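Protein (GYP1P) (Saccharomyces cerevisiae, PDB 1FKM) stimulates GTP hydrolysis by the vesicle-trafficking GTPases Ypt1 and Ypt7 through its Ypt/Rab-GAP (TBC) domain, the part crystallised here, supplying arginine and glutamine fingers in trans. Local coordinates at residues I5-I8 with S9-N13; Q28-W31 with N32-K36. All coordinates share one frame; numbering follows the deposited sequence.

How the interactions relate
Interaction 1 lies at the surface, on helix 4-15 near the start of the chain. Interaction 2 is partly buried, where helix 23-30 runs out into the loop before helix 39-46. Both are local contacts, and their centres are about 10 Å apart. They also touch, through the side chains of Arg7 and Phe11 in the first. The backbone of interaction 1 is regular i to i+4 helix bonding, with Arg7 crossing Phe11 and Asp12 set beside Ile8. Interaction 2 replaces this with i to i+3 bonds, a beta turn and aliphatic packing. Both lie away from the two catalytic fingers.

Interaction 1 of 2, residues I5-I8 with S9-N13; sequences IQRI and SKFDN
Two successive turns of helix 4-15 meet here, with Arg7 and Phe11 one turn apart on the same side of the helix. Four i to i+4 backbone bonds join the turns, from Ser9 N to Ile5 O through to Asp12 N to Ile8 O. The bond from Phe11 N to Arg7 O is 3.1 Å long, with an N-H...O angle of 162°. The same Arg7 O also lies 3.2 Å from Phe11 CD1, in the plane of the ring and at its edge. The Arg7 chain, extended from CG to NE, crosses the Phe11 ring at a slant. Arg7 CG is 3.9 Å from Phe11 CE1. Phe11 CE1 also lies over one face of the Arg7 guanidinium, offset toward its rim. The two planes are 81° apart, so the groups meet almost at right angles and do not stack.

Ile8 and Asp12 lie side by side and point the same way. Asp12 CG is turned beside its own backbone N (chi1 -75°), which brings Asp12 OD2 back to 3.4 Å from Ile8 CG2. Asp12 OD2 is also 2.8 Å from Ile8 O. Both are acceptors, so that approach is no hydrogen bond. Asp12 OD1 makes a salt bridge to Lys16 and a hydrogen bond to His38.

Beyond the helix, Arg7 NH2 bonds to the carbonyl of Gly33. Phe11 is buried against Ile29 and Ser30 of helix 23-30 and against Pro35 in the loop that follows it.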
ATOM      1  N   ILE A   5       3.437 -14.863  20.855  1.00 38.32           N
ATOM      2  CA  ILE A   5       3.951 -14.113  21.997  1.00 36.37           C
ATOM      3  C   ILE A   5       5.459 -13.908  21.904  1.00 34.97           C
ATOM      4  O   ILE A   5       5.972 -12.821  22.179  1.00 33.81           O
ATOM      5  CB  ILE A   5       3.640 -14.841  23.324  1.00 49.04           C
ATOM      6  CG1 ILE A   5       2.126 -15.002  23.489  1.00 49.77           C
ATOM      7  CG2 ILE A   5       4.233 -14.071  24.493  1.00 47.54           C
ATOM      8  CD1 ILE A   5       1.355 -13.694  23.455  1.00 49.59           C
ATOM      9  N   GLN A   6       6.164 -14.969  21.529  1.00 35.22           N
ATOM     10  CA  GLN A   6       7.611 -14.927  21.387  1.00 34.70           C
ATOM     11  C   GLN A   6       8.001 -13.920  20.302  1.00 31.35           C
ATOM     12  O   GLN A   6       8.906 -13.107  20.486  1.00 29.11           O
ATOM     13  CB  GLN A   6       8.130 -16.317  21.002  1.00 54.73           C
ATOM     14  CG  GLN A   6       9.646 -16.424  20.875  1.00 61.98           C
ATOM     15  CD  GLN A   6      10.350 -16.497  22.217  1.00 65.72           C
ATOM     16  OE1 GLN A   6      11.576 -16.602  22.282  1.00 67.92           O
ATOM     17  NE2 GLN A   6       9.578 -16.447  23.297  1.00 68.02           N
ATOM     18  N   ARG A   7       7.307 -13.973  19.173  1.00 31.06           N
ATOM     19  CA  ARG A   7       7.612 -13.072  18.072  1.00 29.85           C
ATOM     20  C   ARG A   7       7.443 -11.617  18.496  1.00 27.21           C
ATOM     21  O   ARG A   7       8.237 -10.753  18.123  1.00 26.30           O
ATOM     22  CB  ARG A   7       6.728 -13.389  16.868  1.00 29.34           C
ATOM     23  CG  ARG A   7       7.172 -12.667  15.604  1.00 29.42           C
ATOM     24  CD  ARG A   7       6.585 -13.297  14.354  1.00 28.58           C
ATOM     25  NE  ARG A   7       7.076 -12.634  13.149  1.00 26.97           N
ATOM     26  CZ  ARG A   7       8.312 -12.752  12.664  1.00 28.22           C
ATOM     27  NH1 ARG A   7       9.211 -13.517  13.275  1.00 24.93           N
ATOM     28  NH2 ARG A   7       8.652 -12.100  11.559  1.00 24.87           N
ATOM     29  N   ILE A   8       6.414 -11.352  19.291  1.00 26.89           N
ATOM     30  CA  ILE A   8       6.172 -10.003  19.777  1.00 24.93           C
ATOM     31  C   ILE A   8       7.361  -9.566  20.626  1.00 25.39           C
ATOM     32  O   ILE A   8       7.803  -8.419  20.552  1.00 24.43           O
ATOM     33  CB  ILE A   8       4.860  -9.950  20.602  1.00 26.80           C
ATOM     34  CG1 ILE A   8       3.663 -10.091  19.653  1.00 26.80           C
ATOM     35  CG2 ILE A   8       4.780  -8.658  21.393  1.00 28.56           C
ATOM     36  CD1 ILE A   8       2.326 -10.291  20.343  1.00 29.76           C
ATOM     37  N   SER A   9       7.885 -10.493  21.421  1.00 22.87           N
ATOM     38  CA  SER A   9       9.029 -10.200  22.280  1.00 24.77           C
ATOM     39  C   SER A   9      10.289  -9.902  21.465  1.00 22.17           C
ATOM     40  O   SER A   9      11.067  -9.025  21.827  1.00 24.70           O
ATOM     41  CB  SER A   9       9.303 -11.376  23.221  1.00 34.28           C
ATOM     42  OG  SER A   9      10.423 -11.102  24.044  1.00 38.96           O
ATOM     43  N   LYS A  10      10.491 -10.638  20.376  1.00 26.24           N
ATOM     44  CA  LYS A  10      11.659 -10.421  19.522  1.00 26.93           C
ATOM     45  C   LYS A  10      11.630  -9.005  18.959  1.00 24.48           C
ATOM     46  O   LYS A  10      12.650  -8.325  18.914  1.00 23.18           O
ATOM     47  CB  LYS A  10      11.680 -11.435  18.375  1.00 41.91           C
ATOM     48  CG  LYS A  10      11.852 -12.878  18.825  1.00 47.29           C
ATOM     49  CD  LYS A  10      11.924 -13.824  17.637  1.00 50.29           C
ATOM     50  CE  LYS A  10      13.141 -13.532  16.769  1.00 53.85           C
ATOM     51  NZ  LYS A  10      13.200 -14.416  15.567  1.00 59.08           N
ATOM     52  N   PHE A  11      10.457  -8.556  18.523  1.00 23.23           N
ATOM     53  CA  PHE A  11      10.345  -7.203  17.997  1.00 22.98           C
ATOM     54  C   PHE A  11      10.554  -6.194  19.126  1.00 24.74           C
ATOM     55  O   PHE A  11      11.189  -5.162  18.928  1.00 24.68           O
ATOM     56  CB  PHE A  11       8.973  -6.981  17.347  1.00 23.07           C
ATOM     57  CG  PHE A  11       8.884  -7.479  15.932  1.00 22.81           C
ATOM     58  CD1 PHE A  11       8.671  -8.827  15.661  1.00 19.95           C
ATOM     59  CD2 PHE A  11       9.022  -6.590  14.866  1.00 20.19           C
ATOM     60  CE1 PHE A  11       8.596  -9.285  14.346  1.00 22.14           C
ATOM     61  CE2 PHE A  11       8.949  -7.036  13.551  1.00 21.54           C
ATOM     62  CZ  PHE A  11       8.735  -8.387  13.286  1.00 19.54           C
ATOM     63  N   ASP A  12      10.033  -6.501  20.312  1.00 25.83           N
ATOM     64  CA  ASP A  12      10.182  -5.602  21.455  1.00 28.26           C
ATOM     65  C   ASP A  12      11.647  -5.285  21.756  1.00 27.46           C
ATOM     66  O   ASP A  12      12.003  -4.129  21.974  1.00 27.55           O
ATOM     67  CB  ASP A  12       9.536  -6.200  22.713  1.00 46.06           C
ATOM     68  CG  ASP A  12       8.021  -6.117  22.692  1.00 51.94           C
ATOM     69  OD1 ASP A  12       7.488  -5.038  22.364  1.00 53.97           O
ATOM     70  OD2 ASP A  12       7.363  -7.128  23.015  1.00 56.69           O
ATOM     71  N   ASN A  13      12.490  -6.312  21.776  1.00 27.97           N
ATOM     72  CA  ASN A  13      13.905  -6.108  22.062  1.00 30.22           C
ATOM     73  C   ASN A  13      14.647  -5.382  20.945  1.00 29.11           C
ATOM     74  O   ASN A  13      15.719  -4.825  21.169  1.00 30.91           O
ATOM     75  CB  ASN A  13      14.584  -7.442  22.380  1.00 36.05           C
ATOM     76  CG  ASN A  13      14.136  -8.009  23.718  1.00 37.57           C
ATOM     77  OD1 ASN A  13      14.066  -7.288  24.713  1.00 40.96           O
ATOM     78  ND2 ASN A  13      13.835  -9.300  23.747  1.00 37.87           N
TER

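Interaction 2 of 2, residues Q28-W31 with N32-K36; sequences QISW and NGIPK
Ile34 reaches back to Ser30, four residues earlier. Its CB carries two branches, and CG1 is the one that turns to the serine. Ile34 CG1 stands beside the backbone N (chi1 -58°) and lies 3.7 Å from Ser30 CB. It is equally far from Ser30 OG. At the tip, Ile34 CD1 is 3.9 Å from Ser30 CB and just as far from Ser30 OG. The CG1-CD1 bond of Ile34 thus lies across the CB-OG bond of Ser30, each of its atoms equally far from both ends. Ser30 OG is hydrogen-bonded to the carbonyl of Leu26, one turn back in helix 23-30. The Ile34 side chain also packs on Arg39, Val42 and Trp43 of helix 39-46. With an alanine here, CG1 and CD1 are gone, and Ser30, Val42 and Trp43 would probably lose packing on that side.

The backbone between the two residues is a type I beta turn from Ser30 to Gly33, which takes the chain out of helix 23-30. Gly33 N bonds to Ser30 O at 2.9 Å, with the donor 61° out of the carbonyl plane. Asn32 N bonds to Ile29 O at 3.3 Å, again from above the carbonyl plane. Gly33 has a positive phi, and a CB there would collide with the carbonyl oxygen of Asn32.

Asn32 and Trp31 touch lightly beside the turn. Asn32 OD1 is 4.0 Å from Trp31 CE3, with the amide and ring planes 66° apart. The indole takes its polar partner elsewhere, since Trp31 NE1 bonds to Glu260 in helix 247-261, and Phe376 of helix 365-382 meets the same indole edge-to-face.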
ATOM      1  N   GLN A  28      15.217  -7.655   8.451  1.00 24.93           N
ATOM      2  CA  GLN A  28      15.370  -9.104   8.402  1.00 25.85           C
ATOM      3  C   GLN A  28      14.183  -9.867   8.979  1.00 24.30           C
ATOM      4  O   GLN A  28      13.659 -10.782   8.344  1.00 24.14           O
ATOM      5  CB  GLN A  28      16.649  -9.509   9.140  1.00 41.02           C
ATOM      6  CG  GLN A  28      16.823 -11.005   9.310  1.00 46.70           C
ATOM      7  CD  GLN A  28      18.096 -11.354  10.055  1.00 51.33           C
ATOM      8  OE1 GLN A  28      18.294 -10.940  11.199  1.00 54.38           O
ATOM      9  NE2 GLN A  28      18.969 -12.118   9.407  1.00 53.14           N
ATOM     10  N   ILE A  29      13.756  -9.496  10.181  1.00 21.92           N
ATOM     11  CA  ILE A  29      12.640 -10.181  10.809  1.00 21.90           C
ATOM     12  C   ILE A  29      11.289  -9.760  10.238  1.00 20.67           C
ATOM     13  O   ILE A  29      10.385 -10.586  10.117  1.00 22.16           O
ATOM     14  CB  ILE A  29      12.642  -9.965  12.351  1.00 26.21           C
ATOM     15  CG1 ILE A  29      11.565 -10.839  12.997  1.00 27.53           C
ATOM     16  CG2 ILE A  29      12.416  -8.492  12.682  1.00 27.45           C
ATOM     17  CD1 ILE A  29      11.623 -10.871  14.519  1.00 31.36           C
ATOM     18  N   SER A  30      11.158  -8.488   9.870  1.00 19.67           N
ATOM     19  CA  SER A  30       9.899  -7.974   9.329  1.00 19.01           C
ATOM     20  C   SER A  30       9.499  -8.594   7.998  1.00 19.49           C
ATOM     21  O   SER A  30       8.318  -8.630   7.665  1.00 18.17           O
ATOM     22  CB  SER A  30       9.966  -6.451   9.162  1.00 19.20           C
ATOM     23  OG  SER A  30      10.102  -5.796  10.412  1.00 19.40           O
ATOM     24  N   TRP A  31      10.479  -9.080   7.239  1.00 19.27           N
ATOM     25  CA  TRP A  31      10.212  -9.683   5.937  1.00 21.34           C
ATOM     26  C   TRP A  31       9.201 -10.815   6.076  1.00 22.38           C
ATOM     27  O   TRP A  31       8.357 -11.030   5.197  1.00 20.90           O
ATOM     28  CB  TRP A  31      11.511 -10.245   5.339  1.00 23.45           C
ATOM     29  CG  TRP A  31      11.590 -10.188   3.835  1.00 23.00           C
ATOM     30  CD1 TRP A  31      12.226  -9.239   3.083  1.00 21.42           C
ATOM     31  CD2 TRP A  31      11.004 -11.111   2.900  1.00 21.84           C
ATOM     32  NE1 TRP A  31      12.073  -9.514   1.745  1.00 22.76           N
ATOM     33  CE2 TRP A  31      11.330 -10.654   1.605  1.00 22.39           C
ATOM     34  CE3 TRP A  31      10.236 -12.275   3.032  1.00 23.36           C
ATOM     35  CZ2 TRP A  31      10.914 -11.323   0.445  1.00 23.13           C
ATOM     36  CZ3 TRP A  31       9.821 -12.940   1.875  1.00 24.20           C
ATOM     37  CH2 TRP A  31      10.163 -12.458   0.601  1.00 20.99           C
ATOM     38  N   ASN A  32       9.282 -11.526   7.197  1.00 23.12           N
ATOM     39  CA  ASN A  32       8.405 -12.661   7.448  1.00 24.67           C
ATOM     40  C   ASN A  32       7.117 -12.324   8.185  1.00 24.42           C
ATOM     41  O   ASN A  32       6.448 -13.220   8.688  1.00 24.27           O
ATOM     42  CB  ASN A  32       9.172 -13.738   8.223  1.00 26.93           C
ATOM     43  CG  ASN A  32      10.477 -14.114   7.548  1.00 29.89           C
ATOM     44  OD1 ASN A  32      10.506 -14.412   6.355  1.00 30.46           O
ATOM     45  ND2 ASN A  32      11.564 -14.097   8.308  1.00 30.84           N
ATOM     46  N   GLY A  33       6.775 -11.040   8.253  1.00 22.64           N
ATOM     47  CA  GLY A  33       5.552 -10.646   8.926  1.00 21.75           C
ATOM     48  C   GLY A  33       5.781  -9.882  10.215  1.00 21.93           C
ATOM     49  O   GLY A  33       6.669 -10.211  11.005  1.00 23.34           O
ATOM     50  N   ILE A  34       4.961  -8.863  10.435  1.00 19.83           N
ATOM     51  CA  ILE A  34       5.071  -8.032  11.623  1.00 18.90           C
ATOM     52  C   ILE A  34       3.843  -8.192  12.513  1.00 20.57           C
ATOM     53  O   ILE A  34       2.711  -8.066  12.037  1.00 20.35           O
ATOM     54  CB  ILE A  34       5.196  -6.539  11.227  1.00 20.87           C
ATOM     55  CG1 ILE A  34       6.415  -6.346  10.318  1.00 18.51           C
ATOM     56  CG2 ILE A  34       5.314  -5.673  12.480  1.00 18.37           C
ATOM     57  CD1 ILE A  34       6.409  -5.018   9.546  1.00 18.58           C
ATOM     58  N   PRO A  35       4.049  -8.485  13.812  1.00 20.46           N
ATOM     59  CA  PRO A  35       2.937  -8.646  14.755  1.00 22.09           C
ATOM     60  C   PRO A  35       2.070  -7.391  14.645  1.00 22.73           C
ATOM     61  O   PRO A  35       2.600  -6.280  14.595  1.00 20.17           O
ATOM     62  CB  PRO A  35       3.646  -8.733  16.102  1.00 21.70           C
ATOM     63  CG  PRO A  35       4.942  -9.419  15.748  1.00 22.44           C
ATOM     64  CD  PRO A  35       5.345  -8.706  14.483  1.00 21.55           C
ATOM     65  N   LYS A  36       0.753  -7.558  14.618  1.00 22.32           N
ATOM     66  CA  LYS A  36      -0.132  -6.406  14.473  1.00 25.59           C
ATOM     67  C   LYS A  36       0.124  -5.263  15.453  1.00 24.32           C
ATOM     68  O   LYS A  36       0.057  -4.095  15.072  1.00 23.77           O
ATOM     69  CB  LYS A  36      -1.603  -6.842  14.548  1.00 34.08           C
ATOM     70  CG  LYS A  36      -2.017  -7.521  15.842  1.00 40.96           C
ATOM     71  CD  LYS A  36      -3.513  -7.811  15.832  1.00 47.96           C
ATOM     72  CE  LYS A  36      -3.975  -8.500  17.111  1.00 50.68           C
ATOM     73  NZ  LYS A  36      -3.383  -9.859  17.253  1.00 57.46           N
TER